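Local structure of sporulation-control protein spo0M (5CL2) at residues A20-P23 against G24-V27; F77-Q80 against P81-H85; F91-P94 against L95-I99. The protein controls the expression of spo0A and is required for the cell to pass the morphological stage 0 of sporulation. All blocks are in the same frame, centred on the assembly; numbering follows the deposited sequence.

Interaction 1. Residues A20-P23 against G24-V27; sequences AYFP and GEEV
The carbonyl oxygen of Phe22 receives the backbone N-H of Glu25, with Glu25 N 3.1 Å from Phe22 O and an angle of 155° at the hydrogen. This bond closes a type II beta turn, Phe22-Pro23-Gly24-Glu25, which links the short strand 20-21 to strand 26-34 in the arrestin-like part of Spo0M. Pro23 and Gly24 fill the two central places of the turn, Gly24 with the positive phi that the third position of a type II turn takes up. Beyond the turn the Glu25 side chain runs back over the incoming residues: CG lies anti to the backbone N and the chain stays extended, which carries the carboxylate between two aromatic rings. Glu25 CG meets the Tyr21 ring at its edge and in its plane, 3.6 Å from Tyr21 CD2, and the carboxylate stands nearly upright to that ring, with planes 82° apart. Glu25 OE1 sits over one face of the Phe22 ring, displaced toward the rim near CE2, while OE2 forms a salt bridge with Lys18, so the charge has a partner in the preceding loop. The oxygen over the ring is thus a packing contact, not the principal polar link of this carboxylate. Tyr21 turns its ring along the start of the next strand, and Tyr21 CE2 comes within 3.3 Å of Glu26 O. Backbone hydrogen bonds from Tyr21 to Phe127 and Glu129 attach strand 20-21 to strand 120-128, as the outermost strand of the mixed five-stranded sheet. Val27 covers a face of the same ring in a CH-pi contact: its CG2 stands 3.7 Å from the Tyr21 ring centroid, 2° off the normal, while CG1 lies beside Tyr21 OH.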
loop_
_atom_site.group_PDB
_atom_site.type_symbol
_atom_site.label_atom_id
_atom_site.label_comp_id
_atom_site.label_asym_id
_atom_site.label_seq_id
_atom_site.Cartn_x
_atom_site.Cartn_y
_atom_site.Cartn_z
ATOM N N ALA A 20 16.128 15.860 11.540
ATOM C CA ALA A 20 15.701 15.962 10.131
ATOM C C ALA A 20 16.183 14.797 9.268
ATOM O O ALA A 20 17.359 14.437 9.264
ATOM C CB ALA A 20 16.180 17.278 9.520
ATOM N N TYR A 21 15.255 14.248 8.492
ATOM C CA TYR A 21 15.532 13.115 7.620
ATOM C C TYR A 21 14.761 13.252 6.306
ATOM O O TYR A 21 13.757 13.960 6.238
ATOM C CB TYR A 21 15.135 11.806 8.305
ATOM C CG TYR A 21 15.898 11.478 9.563
ATOM C CD1 TYR A 21 15.458 11.925 10.808
ATOM C CD2 TYR A 21 17.038 10.686 9.518
ATOM C CE1 TYR A 21 16.154 11.604 11.983
ATOM C CE2 TYR A 21 17.740 10.357 10.684
ATOM C CZ TYR A 21 17.293 10.820 11.906
ATOM O OH TYR A 21 17.997 10.491 13.046
ATOM N N PHE A 22 15.189 12.563 5.260
ATOM C CA PHE A 22 14.273 12.435 4.138
ATOM C C PHE A 22 13.982 10.950 3.938
ATOM O O PHE A 22 14.698 10.110 4.493
ATOM C CB PHE A 22 14.815 13.137 2.875
ATOM C CG PHE A 22 16.170 12.685 2.438
ATOM C CD1 PHE A 22 16.306 11.564 1.631
ATOM C CD2 PHE A 22 17.302 13.412 2.778
ATOM C CE1 PHE A 22 17.560 11.144 1.195
ATOM C CE2 PHE A 22 18.554 13.006 2.352
ATOM C CZ PHE A 22 18.687 11.864 1.557
ATOM N N PRO A 23 12.875 10.626 3.234
ATOM C CA PRO A 23 12.473 9.224 3.062
ATOM C C PRO A 23 13.585 8.316 2.560
ATOM O O PRO A 23 14.349 8.689 1.663
ATOM C CB PRO A 23 11.335 9.314 2.039
ATOM C CG PRO A 23 10.714 10.623 2.328
ATOM C CD PRO A 23 11.851 11.544 2.707
ATOM N N GLY A 24 13.672 7.128 3.157
ATOM C CA GLY A 24 14.673 6.156 2.764
ATOM C C GLY A 24 15.888 6.198 3.672
ATOM O O GLY A 24 16.643 5.235 3.758
ATOM N N GLU A 25 16.069 7.316 4.361
ATOM C CA GLU A 25 17.191 7.476 5.263
ATOM C C GLU A 25 16.922 6.696 6.547
ATOM O O GLU A 25 15.768 6.498 6.931
ATOM C CB GLU A 25 17.429 8.962 5.546
ATOM C CG GLU A 25 18.540 9.269 6.562
ATOM C CD GLU A 25 19.119 10.675 6.413
ATOM O OE1 GLU A 25 18.542 11.500 5.656
ATOM O OE2 GLU A 25 20.166 10.936 7.052
ATOM N N GLU A 26 17.992 6.237 7.190
ATOM C CA GLU A 26 17.889 5.512 8.452
ATOM C C GLU A 26 17.835 6.452 9.642
ATOM O O GLU A 26 18.699 7.308 9.804
ATOM C CB GLU A 26 19.074 4.580 8.634
ATOM C CG GLU A 26 18.768 3.115 8.426
ATOM C CD GLU A 26 19.822 2.268 9.091
ATOM O OE1 GLU A 26 20.519 2.815 9.974
ATOM O OE2 GLU A 26 19.970 1.076 8.738
ATOM N N VAL A 27 16.803 6.305 10.459
ATOM C CA VAL A 27 16.706 7.015 11.728
ATOM C C VAL A 27 17.386 6.196 12.841
ATOM O O VAL A 27 17.103 4.999 13.015
ATOM C CB VAL A 27 15.240 7.308 12.112
ATOM C CG1 VAL A 27 15.169 8.103 13.429
ATOM C CG2 VAL A 27 14.529 8.057 10.988
#

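Interaction 2. Residues F77-Q80 against P81-H85; sequences FTIQ and PGEEH
Glu83 folds back against Gln80, and its side chain can be followed atom by atom. Glu83 CB rests 3.1 Å from Gln80 O, the oxygen that also accepts the backbone N-H of Glu83 (Glu83 N to Gln80 O 3.0 Å). With CG anti to the backbone N (chi1 -163°) and the chain extended beyond it, the carboxylate travels alongside the Gln80 side chain, the two pointing the same way. At the tip, OE2 lies near Gln80 CB and CG, whereas OE1 is shared by two donors. His85 NE2 donates to Glu83 OE1 at 2.7 Å, in the imidazole plane but from above the carboxylate plane; Gln80 N adds a straight but weak bond to Glu83 OE1 at 3.3 Å. The bond from His85 NE2 limits the rotation of the imidazole, which Phe77 and Ile79 also pack against. Phe77 CE2 lies over the centre of one imidazole face, 3.9 Å above it, although the two rings are oblique, with planes at 37°. Ile79 CD1 reaches both His85 CD2 and, at 3.3 Å, the backbone oxygen Glu83 O. The arrangement is a type II beta turn, Gln80-Pro81-Gly82-Glu83, connecting strands 60-79 and 84-92 and reinforced by a His-carboxylate hydrogen bond.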
loop_
_atom_site.group_PDB
_atom_site.type_symbol
_atom_site.label_atom_id
_atom_site.label_comp_id
_atom_site.label_asym_id
_atom_site.label_seq_id
_atom_site.Cartn_x
_atom_site.Cartn_y
_atom_site.Cartn_z
ATOM N N PHE A 77 11.022 -6.639 30.545
ATOM C CA PHE A 77 12.086 -6.659 31.554
ATOM C C PHE A 77 11.592 -5.976 32.827
ATOM O O PHE A 77 10.641 -5.213 32.788
ATOM C CB PHE A 77 13.362 -5.973 31.042
ATOM C CG PHE A 77 13.238 -4.466 30.882
ATOM C CD1 PHE A 77 12.679 -3.913 29.721
ATOM C CD2 PHE A 77 13.728 -3.607 31.860
ATOM C CE1 PHE A 77 12.580 -2.534 29.557
ATOM C CE2 PHE A 77 13.627 -2.228 31.706
ATOM C CZ PHE A 77 13.045 -1.690 30.541
ATOM N N THR A 78 12.232 -6.240 33.955
ATOM C CA THR A 78 11.883 -5.534 35.185
ATOM C C THR A 78 12.913 -4.454 35.462
ATOM O O THR A 78 14.118 -4.672 35.321
ATOM C CB THR A 78 11.767 -6.490 36.368
ATOM O OG1 THR A 78 10.708 -7.409 36.099
ATOM C CG2 THR A 78 11.402 -5.743 37.629
ATOM N N ILE A 79 12.424 -3.267 35.793
ATOM C CA ILE A 79 13.310 -2.158 36.063
ATOM C C ILE A 79 13.237 -1.878 37.553
ATOM O O ILE A 79 12.127 -1.774 38.123
ATOM C CB ILE A 79 12.951 -0.906 35.205
ATOM C CG1 ILE A 79 14.077 0.125 35.257
ATOM C CG2 ILE A 79 11.581 -0.333 35.576
ATOM C CD1 ILE A 79 13.948 1.194 34.251
ATOM N N GLN A 80 14.410 -1.752 38.185
ATOM C CA GLN A 80 14.457 -1.526 39.629
ATOM C C GLN A 80 14.423 -0.036 39.887
ATOM O O GLN A 80 14.639 0.757 38.956
ATOM C CB GLN A 80 15.737 -2.128 40.264
ATOM C CG GLN A 80 15.944 -3.606 40.034
ATOM C CD GLN A 80 14.806 -4.422 40.597
ATOM O OE1 GLN A 80 14.369 -4.205 41.733
ATOM N NE2 GLN A 80 14.272 -5.330 39.784
ATOM N N PRO A 81 14.123 0.355 41.145
ATOM C CA PRO A 81 13.935 1.777 41.439
ATOM C C PRO A 81 15.134 2.634 41.062
ATOM O O PRO A 81 16.262 2.310 41.437
ATOM C CB PRO A 81 13.670 1.809 42.941
ATOM C CG PRO A 81 13.401 0.420 43.348
ATOM C CD PRO A 81 13.598 -0.503 42.222
ATOM N N GLY A 82 14.865 3.707 40.320
ATOM C CA GLY A 82 15.863 4.680 39.904
ATOM C C GLY A 82 16.832 4.167 38.855
ATOM O O GLY A 82 17.709 4.904 38.403
ATOM N N GLU A 83 16.661 2.912 38.445
ATOM C CA GLU A 83 17.581 2.255 37.516
ATOM C C GLU A 83 17.466 2.761 36.067
ATOM O O GLU A 83 16.370 2.993 35.563
ATOM C CB GLU A 83 17.360 0.750 37.554
ATOM C CG GLU A 83 18.486 -0.076 36.970
ATOM C CD GLU A 83 18.215 -1.558 37.144
ATOM O OE1 GLU A 83 17.257 -2.056 36.513
ATOM O OE2 GLU A 83 18.922 -2.214 37.953
ATOM N N GLU A 84 18.611 2.868 35.393
ATOM C CA GLU A 84 18.699 3.441 34.064
ATOM C C GLU A 84 19.063 2.370 33.043
ATOM O O GLU A 84 19.956 1.554 33.267
ATOM C CB GLU A 84 19.732 4.565 34.023
ATOM C CG GLU A 84 19.383 5.739 34.948
ATOM C CD GLU A 84 20.391 6.866 34.881
ATOM O OE1 GLU A 84 21.398 6.710 34.156
ATOM O OE2 GLU A 84 20.205 7.873 35.598
ATOM N N HIS A 85 18.314 2.357 31.945
ATOM C CA HIS A 85 18.497 1.410 30.853
ATOM C C HIS A 85 18.575 2.213 29.551
ATOM O O HIS A 85 17.887 3.230 29.427
ATOM C CB HIS A 85 17.339 0.423 30.805
ATOM C CG HIS A 85 17.304 -0.510 31.979
ATOM N ND1 HIS A 85 17.517 -1.868 31.844
ATOM C CD2 HIS A 85 17.023 -0.295 33.270
ATOM C CE1 HIS A 85 17.395 -2.439 33.031
ATOM N NE2 HIS A 85 17.088 -1.509 33.915
#

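Interaction 3. Residues F91-P94 against L95-I99; sequences FTLP and LDTPI
Pro94 and Thr97 carry most of this contact, joined at the carbonyl oxygen of Pro94. Thr97 grips that atom twice: its hydroxyl donates from Thr97 OG1 to Pro94 O at 2.9 Å, and its backbone N-H adds a bond from Thr97 N to Pro94 O at 3.2 Å. Both donors approach from the same face of the carbonyl plane, the amide well above it (62°) and the hydroxyl tilted by 29°. The hydroxyl reaches its acceptor because OG1 lies anti to the carbonyl carbon of Thr97, beside the backbone N (chi1 -58°), and this also places Thr97 OG1 3.5 Å from Pro94 CD. The amide bond closes a type I beta turn, Pro94-Leu95-Asp96-Thr97, which turns the chain as it leaves strand 84-92, within the arrestin-like part of the protein. Leu93 CG lies 3.7 Å from Thr97 OG1, the two side chains crossing at about a right angle. Leu93, Pro94 and Thr97 all touch Leu49 of strand 40-57, so the turn packs against the five-stranded mixed sheet that contains this strand. Asp96 OD1 comes to 3.2 Å from Pro94 CB, while Asp96 OD2 is in a salt bridge with Arg162 NE. The backbone N of Leu95 donates to OE1 of Gln160 of the second subunit, and that glutamine also packs on Pro94.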
loop_
_atom_site.group_PDB
_atom_site.type_symbol
_atom_site.label_atom_id
_atom_site.label_comp_id
_atom_site.label_asym_id
_atom_site.label_seq_id
_atom_site.Cartn_x
_atom_site.Cartn_y
_atom_site.Cartn_z
ATOM N N PHE A 91 15.782 2.392 12.374
ATOM C CA PHE A 91 14.738 1.975 11.434
ATOM C C PHE A 91 14.797 2.844 10.203
ATOM O O PHE A 91 15.328 3.947 10.232
ATOM C CB PHE A 91 13.339 2.039 12.066
ATOM C CG PHE A 91 12.840 3.446 12.332
ATOM C CD1 PHE A 91 13.148 4.097 13.534
ATOM C CD2 PHE A 91 12.025 4.096 11.413
ATOM C CE1 PHE A 91 12.690 5.380 13.800
ATOM C CE2 PHE A 91 11.552 5.384 11.662
ATOM C CZ PHE A 91 11.882 6.028 12.862
ATOM N N THR A 92 14.241 2.350 9.115
ATOM C CA THR A 92 14.266 3.107 7.894
ATOM C C THR A 92 12.963 3.857 7.729
ATOM O O THR A 92 11.887 3.284 7.896
ATOM C CB THR A 92 14.511 2.191 6.703
ATOM O OG1 THR A 92 15.679 1.409 6.969
ATOM C CG2 THR A 92 14.711 3.002 5.429
ATOM N N LEU A 93 13.075 5.141 7.412
ATOM C CA LEU A 93 11.923 5.972 7.081
ATOM C C LEU A 93 11.309 5.453 5.789
ATOM O O LEU A 93 11.960 5.489 4.740
ATOM C CB LEU A 93 12.360 7.422 6.919
ATOM C CG LEU A 93 11.501 8.558 7.460
ATOM C CD1 LEU A 93 11.485 8.520 8.959
ATOM C CD2 LEU A 93 12.016 9.904 6.962
ATOM N N PRO A 94 10.056 4.972 5.856
ATOM C CA PRO A 94 9.356 4.465 4.659
ATOM C C PRO A 94 9.335 5.509 3.543
ATOM O O PRO A 94 9.367 6.698 3.842
ATOM C CB PRO A 94 7.939 4.172 5.162
ATOM C CG PRO A 94 8.134 3.917 6.667
ATOM C CD PRO A 94 9.268 4.823 7.097
ATOM N N LEU A 95 9.313 5.080 2.286
ATOM C CA LEU A 95 9.331 6.025 1.166
ATOM C C LEU A 95 8.036 6.824 1.007
ATOM O O LEU A 95 8.013 7.843 0.299
ATOM C CB LEU A 95 9.640 5.285 -0.139
ATOM C CG LEU A 95 11.075 4.763 -0.230
ATOM C CD1 LEU A 95 11.362 4.068 -1.569
ATOM C CD2 LEU A 95 12.033 5.918 -0.011
ATOM N N ASP A 96 6.955 6.377 1.637
ATOM C CA ASP A 96 5.694 7.126 1.559
ATOM C C ASP A 96 5.516 8.071 2.772
ATOM O O ASP A 96 4.424 8.604 2.978
ATOM C CB ASP A 96 4.484 6.181 1.423
ATOM C CG ASP A 96 4.539 5.037 2.430
ATOM O OD1 ASP A 96 5.502 5.046 3.219
ATOM O OD2 ASP A 96 3.628 4.169 2.473
ATOM N N THR A 97 6.550 8.222 3.607
ATOM C CA THR A 97 6.536 9.240 4.665
ATOM C C THR A 97 6.338 10.633 4.061
ATOM O O THR A 97 7.106 11.033 3.183
ATOM C CB THR A 97 7.859 9.247 5.475
ATOM O OG1 THR A 97 8.081 7.961 6.051
ATOM C CG2 THR A 97 7.825 10.293 6.579
ATOM N N PRO A 98 5.347 11.396 4.556
ATOM C CA PRO A 98 5.071 12.710 3.969
ATOM C C PRO A 98 6.176 13.693 4.308
ATOM O O PRO A 98 6.888 13.514 5.307
ATOM C CB PRO A 98 3.780 13.151 4.657
ATOM C CG PRO A 98 3.365 12.001 5.539
ATOM C CD PRO A 98 4.567 11.188 5.781
ATOM N N ILE A 99 6.314 14.713 3.473
ATOM C CA ILE A 99 7.284 15.786 3.648
ATOM C C ILE A 99 6.731 16.771 4.668
ATOM O O ILE A 99 5.535 17.081 4.637
ATOM C CB ILE A 99 7.567 16.494 2.294
ATOM C CG1 ILE A 99 8.367 15.574 1.375
ATOM C CG2 ILE A 99 8.283 17.824 2.484
ATOM C CD1 ILE A 99 8.198 15.910 -0.112
#

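In the fold
The three turns follow one another along the chain, interaction 1 first and interaction 3 last. Interactions 2 and 3 lie at the two ends of strand 84-92, with centres about 33 Å apart. Interactions 1 and 3 are neighbours, centres about 7 Å apart: strands 26-34 and 84-92 pair antiparallel, with Val27 N 2.8 Å from Phe91 O, and the pairing runs on past the strand ends, with Gly24 N 2.9 Å from Leu93 O, both probable hydrogen bonds. Residues 20-21 and 77-79 lie in the outermost strands of the five-stranded mixed sheet, so interactions 1 and 2, centres about 31 Å apart, carry the chain to the three-stranded antiparallel sheet, while interaction 3 adds a subunit contact.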